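Local structure of uncharacterized protein (Bacillus thuringiensis serovar kurstaki, 4XE7) at residues A[39-44]-A[101-106]; A[365-370]-A[388-393]. The protein is an actin-like ParM of the bacterial cytoskeleton that, as in its relatives, probably binds nucleotide and forms filaments that segregate plasmid DNA. One frame throughout, in Å; residues are numbered along the deposited sequence.

Interaction 1: A[39-44]-A[101-106]; sequences PTVIAE and EDRQEP
V41 meets E105 through two first torsions: CG1 of V41 is anti to its backbone N (chi1 -179°), with CG2 beside that N, while CG of E105 is anti to its own carbonyl carbon (chi1 -67°). The two side chains run alongside each other in the same direction, V41 CG2 lying 3.8 Å from E105 CG. They are the next pair along from a single antiparallel bridge, a hydrogen-bonded pair of I42 and Q104, by which the loop after helix 95-98 adds itself to strand 33-45 of the large mixed sheet in this actin-like fold. Both bonds of the pair are present and nearly straight: I42 N to Q104 O is 3.1 Å and Q104 N to I42 O is 2.6 Å. On the side away from V41, the CB of Q104 packs against I42 CG1 at 4.0 Å. W91 of the adjacent strand 90-93 touches I42 and Q104, and helix 123-140 packs on the same two side chains through K124, L125 and I128. The Q104 amide is gripped at both ends, its OE1 by K124 and its NE2 by two waters, one of which also joins E44 N and D102 O. Beyond the V41-E105 pair, the ring of P106 crosses the T40 side chain at about a right angle, with its CD 3.3 Å from T40 O. On the E105 side, R103 NE holds E105 OE1 in a salt bridge of 3.0 Å, approaching from above the carboxylate plane.

Interaction 2: A[365-370]-A[388-393]; sequences DKNIVV and DGFILP
F390 lies against N367 and V369, and its ring traces a path along the neighbouring strand. Its CB starts 4.1 Å from N367 O. CG, anti to the backbone N (chi1 -175°), carries the ring over beside that carbonyl, and CD2 comes nearest to it, 3.6 Å from N367 O. CE2 is shared between that oxygen and V369 CG1, and CZ ends the ring 3.8 Å from V369 CG1. V369 CG2 reaches L392 CG beside the ring contact. W359 of helix 337-362 touches N367 and F390 alike, so that helix covers their face of the sheet.

The backbones beneath form a parallel ladder in which N367 pairs with F390 and I368 with I391. Strand 390-391 thereby becomes the edge of the five-stranded mixed sheet, next to strand 366-370, as the last step of a beta-alpha-beta connection through helices 372-376 and 378-381 in the actin-like fold. Three bonds carry the ladder: N367 N to G389 O at 2.6 Å, I391 N to N367 O at 2.8 Å, and V369 N to I391 O at 3.1 Å. The first two donors are tilted about 30° from the carbonyl planes, whereas the third lies nearly along the C=O axis of I391.

On the other face I368 and I391 lie alongside each other and project in one direction, with I368 CG1 3.9 Å from I391 CB. The ladder stops at P393, whose nitrogen has no hydrogen to give: its CD lies 3.1 Å from V369 O, a buried oxygen without any hydrogen-bond partner in the model.

From the N terminus, the chain passes through strand 33-45, which carries the first segment of interaction 1, and returns to it after strands 73-79 and 90-93 and helices 84-88 and 95-98, closing a 56-residue excursion at 101-106. Helix 123-140 follows, and much later strand 366-370 opens interaction 2. Residues 388-393 close this second, shorter excursion after 17 residues containing helices 372-376 and 378-381. The two closures are in series, neither enclosing nor crossing the other. Interaction 1 ties the loop before helix 123-140 to the eight-stranded sheet, and interaction 2 joins two strands of the five-stranded one; their centres lie about 38 Å apart, on opposite sides of the chain's centre.

Interaction 1: A[39-44]-A[101-106]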
loop_
_atom_site.group_PDB
_atom_site.type_symbol
_atom_site.label_atom_id
_atom_site.label_comp_id
_atom_site.label_asym_id
_atom_site.label_seq_id
_atom_site.Cartn_x
_atom_site.Cartn_y
_atom_site.Cartn_z
ATOM N N PRO A 39 -2.102 -5.869 -7.899
ATOM C CA PRO A 39 -2.481 -7.105 -7.207
ATOM C C PRO A 39 -1.731 -8.317 -7.783
ATOM O O PRO A 39 -1.460 -8.416 -8.997
ATOM C CB PRO A 39 -3.992 -7.213 -7.454
ATOM C CG PRO A 39 -4.427 -5.838 -7.910
ATOM C CD PRO A 39 -3.241 -5.238 -8.594
ATOM N N THR A 40 -1.388 -9.232 -6.892
ATOM C CA THR A 40 -0.565 -10.375 -7.245
ATOM C C THR A 40 -1.435 -11.454 -7.890
ATOM O O THR A 40 -1.761 -12.492 -7.297
ATOM C CB THR A 40 0.168 -10.883 -6.010
ATOM O OG1 THR A 40 0.815 -9.760 -5.395
ATOM C CG2 THR A 40 1.209 -11.944 -6.383
ATOM N N VAL A 41 -1.819 -11.164 -9.128
ATOM C CA VAL A 41 -2.705 -12.006 -9.893
ATOM C C VAL A 41 -2.227 -12.007 -11.327
ATOM O O VAL A 41 -2.075 -10.941 -11.930
ATOM C CB VAL A 41 -4.154 -11.507 -9.863
ATOM C CG1 VAL A 41 -5.029 -12.443 -10.668
ATOM C CG2 VAL A 41 -4.666 -11.390 -8.437
ATOM N N ILE A 42 -1.972 -13.188 -11.873
ATOM C CA ILE A 42 -1.601 -13.283 -13.283
ATOM C C ILE A 42 -2.477 -14.303 -14.015
ATOM O O ILE A 42 -3.118 -15.150 -13.393
ATOM C CB ILE A 42 -0.101 -13.639 -13.439
ATOM C CG1 ILE A 42 0.161 -15.082 -13.018
ATOM C CG2 ILE A 42 0.777 -12.638 -12.638
ATOM C CD1 ILE A 42 1.616 -15.510 -13.172
ATOM N N ALA A 43 -2.518 -14.196 -15.338
ATOM C CA ALA A 43 -3.294 -15.110 -16.182
ATOM C C ALA A 43 -2.647 -15.189 -17.562
ATOM O O ALA A 43 -2.268 -14.158 -18.120
ATOM C CB ALA A 43 -4.766 -14.650 -16.286
ATOM N N GLU A 44 -2.510 -16.401 -18.106
ATOM C CA GLU A 44 -1.920 -16.583 -19.433
ATOM C C GLU A 44 -2.715 -15.800 -20.490
ATOM O O GLU A 44 -3.946 -15.767 -20.456
ATOM C CB GLU A 44 -1.844 -18.079 -19.801
ATOM C CG GLU A 44 -0.846 -18.910 -18.949
ATOM C CD GLU A 44 -0.569 -20.307 -19.523
ATOM O OE1 GLU A 44 -0.990 -20.595 -20.666
ATOM O OE2 GLU A 44 0.102 -21.113 -18.844
ATOM N N GLU A 101 -10.740 -16.701 -15.920
ATOM C CA GLU A 101 -11.110 -17.909 -15.191
ATOM C C GLU A 101 -9.866 -18.719 -14.851
ATOM O O GLU A 101 -9.807 -19.390 -13.817
ATOM C CB GLU A 101 -12.101 -18.764 -15.985
ATOM C CG GLU A 101 -12.159 -20.225 -15.528
ATOM C CD GLU A 101 -13.578 -20.741 -15.377
ATOM O OE1 GLU A 101 -14.429 -20.407 -16.228
ATOM O OE2 GLU A 101 -13.844 -21.478 -14.402
ATOM N N ASP A 102 -8.864 -18.640 -15.719
ATOM C CA ASP A 102 -7.618 -19.349 -15.473
ATOM C C ASP A 102 -6.590 -18.480 -14.750
ATOM O O ASP A 102 -5.386 -18.672 -14.918
ATOM C CB ASP A 102 -7.036 -19.870 -16.787
ATOM C CG ASP A 102 -7.909 -20.933 -17.429
ATOM O OD1 ASP A 102 -7.962 -22.065 -16.896
ATOM O OD2 ASP A 102 -8.532 -20.644 -18.473
ATOM N N ARG A 103 -7.053 -17.522 -13.954
ATOM C CA ARG A 103 -6.116 -16.687 -13.218
ATOM C C ARG A 103 -5.307 -17.529 -12.232
ATOM O O ARG A 103 -5.762 -18.579 -11.763
ATOM C CB ARG A 103 -6.836 -15.569 -12.482
ATOM C CG ARG A 103 -7.667 -16.020 -11.310
ATOM C CD ARG A 103 -8.400 -14.826 -10.721
ATOM N NE ARG A 103 -9.440 -15.198 -9.765
ATOM C CZ ARG A 103 -10.712 -15.408 -10.093
ATOM N NH1 ARG A 103 -11.099 -15.305 -11.360
ATOM N NH2 ARG A 103 -11.592 -15.737 -9.158
ATOM N N GLN A 104 -4.097 -17.068 -11.937
ATOM C CA GLN A 104 -3.250 -17.726 -10.953
ATOM C C GLN A 104 -2.951 -16.765 -9.811
ATOM O O GLN A 104 -2.577 -15.613 -10.042
ATOM C CB GLN A 104 -1.963 -18.225 -11.609
ATOM C CG GLN A 104 -2.225 -19.107 -12.833
ATOM C CD GLN A 104 -0.945 -19.661 -13.453
ATOM O OE1 GLN A 104 -0.031 -20.076 -12.748
ATOM N NE2 GLN A 104 -0.879 -19.659 -14.776
ATOM N N GLU A 105 -3.145 -17.237 -8.581
ATOM C CA GLU A 105 -2.942 -16.429 -7.379
ATOM C C GLU A 105 -2.098 -17.188 -6.353
ATOM O O GLU A 105 -1.974 -18.415 -6.429
ATOM C CB GLU A 105 -4.300 -16.019 -6.774
ATOM C CG GLU A 105 -5.084 -15.044 -7.658
ATOM C CD GLU A 105 -6.525 -14.813 -7.202
ATOM O OE1 GLU A 105 -7.426 -15.572 -7.627
ATOM O OE2 GLU A 105 -6.758 -13.857 -6.434
ATOM N N PRO A 106 -1.500 -16.466 -5.390
ATOM C CA PRO A 106 -0.767 -17.207 -4.360
ATOM C C PRO A 106 -1.713 -18.041 -3.496
ATOM O O PRO A 106 -2.802 -17.585 -3.159
ATOM C CB PRO A 106 -0.097 -16.097 -3.538
ATOM C CG PRO A 106 -0.102 -14.884 -4.444
ATOM C CD PRO A 106 -1.378 -15.008 -5.208
HETATM O O HOH W 1 -3.334 -18.892 -16.400
HETATM O O HOH W 2 1.183 -20.954 -16.503
#

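Interaction 2: A[365-370]-A[388-393]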
loop_
_atom_site.group_PDB
_atom_site.type_symbol
_atom_site.label_atom_id
_atom_site.label_comp_id
_atom_site.label_asym_id
_atom_site.label_seq_id
_atom_site.Cartn_x
_atom_site.Cartn_y
_atom_site.Cartn_z
ATOM N N ASP A 365 10.211 1.733 23.510
ATOM C CA ASP A 365 10.687 3.100 23.679
ATOM C C ASP A 365 9.787 4.047 22.924
ATOM O O ASP A 365 9.447 5.138 23.401
ATOM C CB ASP A 365 12.131 3.229 23.199
ATOM C CG ASP A 365 13.095 2.451 24.064
ATOM O OD1 ASP A 365 12.995 2.574 25.309
ATOM O OD2 ASP A 365 13.935 1.707 23.504
ATOM N N LYS A 366 9.395 3.607 21.738
ATOM C CA LYS A 366 8.460 4.344 20.913
ATOM C C LYS A 366 7.223 3.480 20.658
ATOM O O LYS A 366 7.336 2.301 20.324
ATOM C CB LYS A 366 9.116 4.753 19.590
ATOM C CG LYS A 366 10.287 5.717 19.748
ATOM C CD LYS A 366 9.789 7.122 20.070
ATOM C CE LYS A 366 10.875 8.180 19.855
ATOM N NZ LYS A 366 12.052 7.935 20.703
ATOM N N ASN A 367 6.045 4.052 20.817
ATOM C CA ASN A 367 4.836 3.321 20.461
ATOM C C ASN A 367 4.185 3.958 19.228
ATOM O O ASN A 367 3.669 5.070 19.293
ATOM C CB ASN A 367 3.880 3.269 21.660
ATOM C CG ASN A 367 2.840 2.159 21.538
ATOM O OD1 ASN A 367 2.962 1.267 20.690
ATOM N ND2 ASN A 367 1.800 2.221 22.369
ATOM N N ILE A 368 4.234 3.246 18.100
ATOM C CA ILE A 368 3.840 3.810 16.811
ATOM C C ILE A 368 2.541 3.210 16.267
ATOM O O ILE A 368 2.341 2.006 16.369
ATOM C CB ILE A 368 4.967 3.599 15.768
ATOM C CG1 ILE A 368 6.303 4.068 16.346
ATOM C CG2 ILE A 368 4.631 4.325 14.464
ATOM C CD1 ILE A 368 7.517 3.821 15.448
ATOM N N VAL A 369 1.663 4.048 15.695
ATOM C CA VAL A 369 0.473 3.548 15.019
ATOM C C VAL A 369 0.560 3.833 13.527
ATOM O O VAL A 369 1.055 4.878 13.110
ATOM C CB VAL A 369 -0.834 4.148 15.587
ATOM C CG1 VAL A 369 -1.048 3.679 17.010
ATOM C CG2 VAL A 369 -0.839 5.697 15.502
ATOM N N VAL A 370 0.116 2.870 12.725
ATOM C CA VAL A 370 0.048 3.023 11.274
ATOM C C VAL A 370 -1.200 2.320 10.833
ATOM O O VAL A 370 -1.809 1.609 11.632
ATOM C CB VAL A 370 1.280 2.423 10.535
ATOM C CG1 VAL A 370 2.550 3.086 10.996
ATOM C CG2 VAL A 370 1.354 0.930 10.753
ATOM N N ASP A 388 4.576 10.632 26.043
ATOM C CA ASP A 388 5.887 10.732 25.410
ATOM C C ASP A 388 6.324 9.349 24.899
ATOM O O ASP A 388 6.208 8.332 25.589
ATOM C CB ASP A 388 6.930 11.331 26.358
ATOM C CG ASP A 388 7.210 10.453 27.546
ATOM O OD1 ASP A 388 6.238 9.987 28.176
ATOM O OD2 ASP A 388 8.404 10.228 27.848
ATOM N N GLY A 389 6.793 9.308 23.661
ATOM C CA GLY A 389 7.139 8.040 23.050
ATOM C C GLY A 389 6.052 7.535 22.106
ATOM O O GLY A 389 6.310 6.618 21.322
ATOM N N PHE A 390 4.854 8.123 22.172
ATOM C CA PHE A 390 3.769 7.753 21.253
ATOM C C PHE A 390 3.861 8.523 19.945
ATOM O O PHE A 390 3.914 9.755 19.930
ATOM C CB PHE A 390 2.393 7.987 21.876
ATOM C CG PHE A 390 1.253 7.510 21.013
ATOM C CD1 PHE A 390 0.661 8.358 20.077
ATOM C CD2 PHE A 390 0.774 6.212 21.133
ATOM C CE1 PHE A 390 -0.387 7.912 19.266
ATOM C CE2 PHE A 390 -0.272 5.759 20.334
ATOM C CZ PHE A 390 -0.852 6.613 19.397
ATOM N N ILE A 391 3.863 7.786 18.844
ATOM C CA ILE A 391 4.052 8.398 17.538
ATOM C C ILE A 391 2.863 8.153 16.619
ATOM O O ILE A 391 2.518 7.008 16.313
ATOM C CB ILE A 391 5.320 7.857 16.844
ATOM C CG1 ILE A 391 6.547 8.044 17.744
ATOM C CG2 ILE A 391 5.508 8.522 15.504
ATOM C CD1 ILE A 391 6.759 9.470 18.191
ATOM N N LEU A 392 2.227 9.234 16.198
ATOM C CA LEU A 392 1.219 9.178 15.151
ATOM C C LEU A 392 1.861 9.912 13.985
ATOM O O LEU A 392 1.941 11.131 14.009
ATOM C CB LEU A 392 -0.090 9.835 15.598
ATOM C CG LEU A 392 -1.408 9.447 14.927
ATOM C CD1 LEU A 392 -2.586 10.078 15.667
ATOM C CD2 LEU A 392 -1.406 9.860 13.465
ATOM N N PRO A 393 2.364 9.165 12.988
ATOM C CA PRO A 393 3.198 9.737 11.918
ATOM C C PRO A 393 2.470 10.830 11.145
ATOM O O PRO A 393 1.286 10.659 10.820
ATOM C CB PRO A 393 3.503 8.529 10.994
ATOM C CG PRO A 393 3.220 7.299 11.836
ATOM C CD PRO A 393 2.115 7.726 12.801
#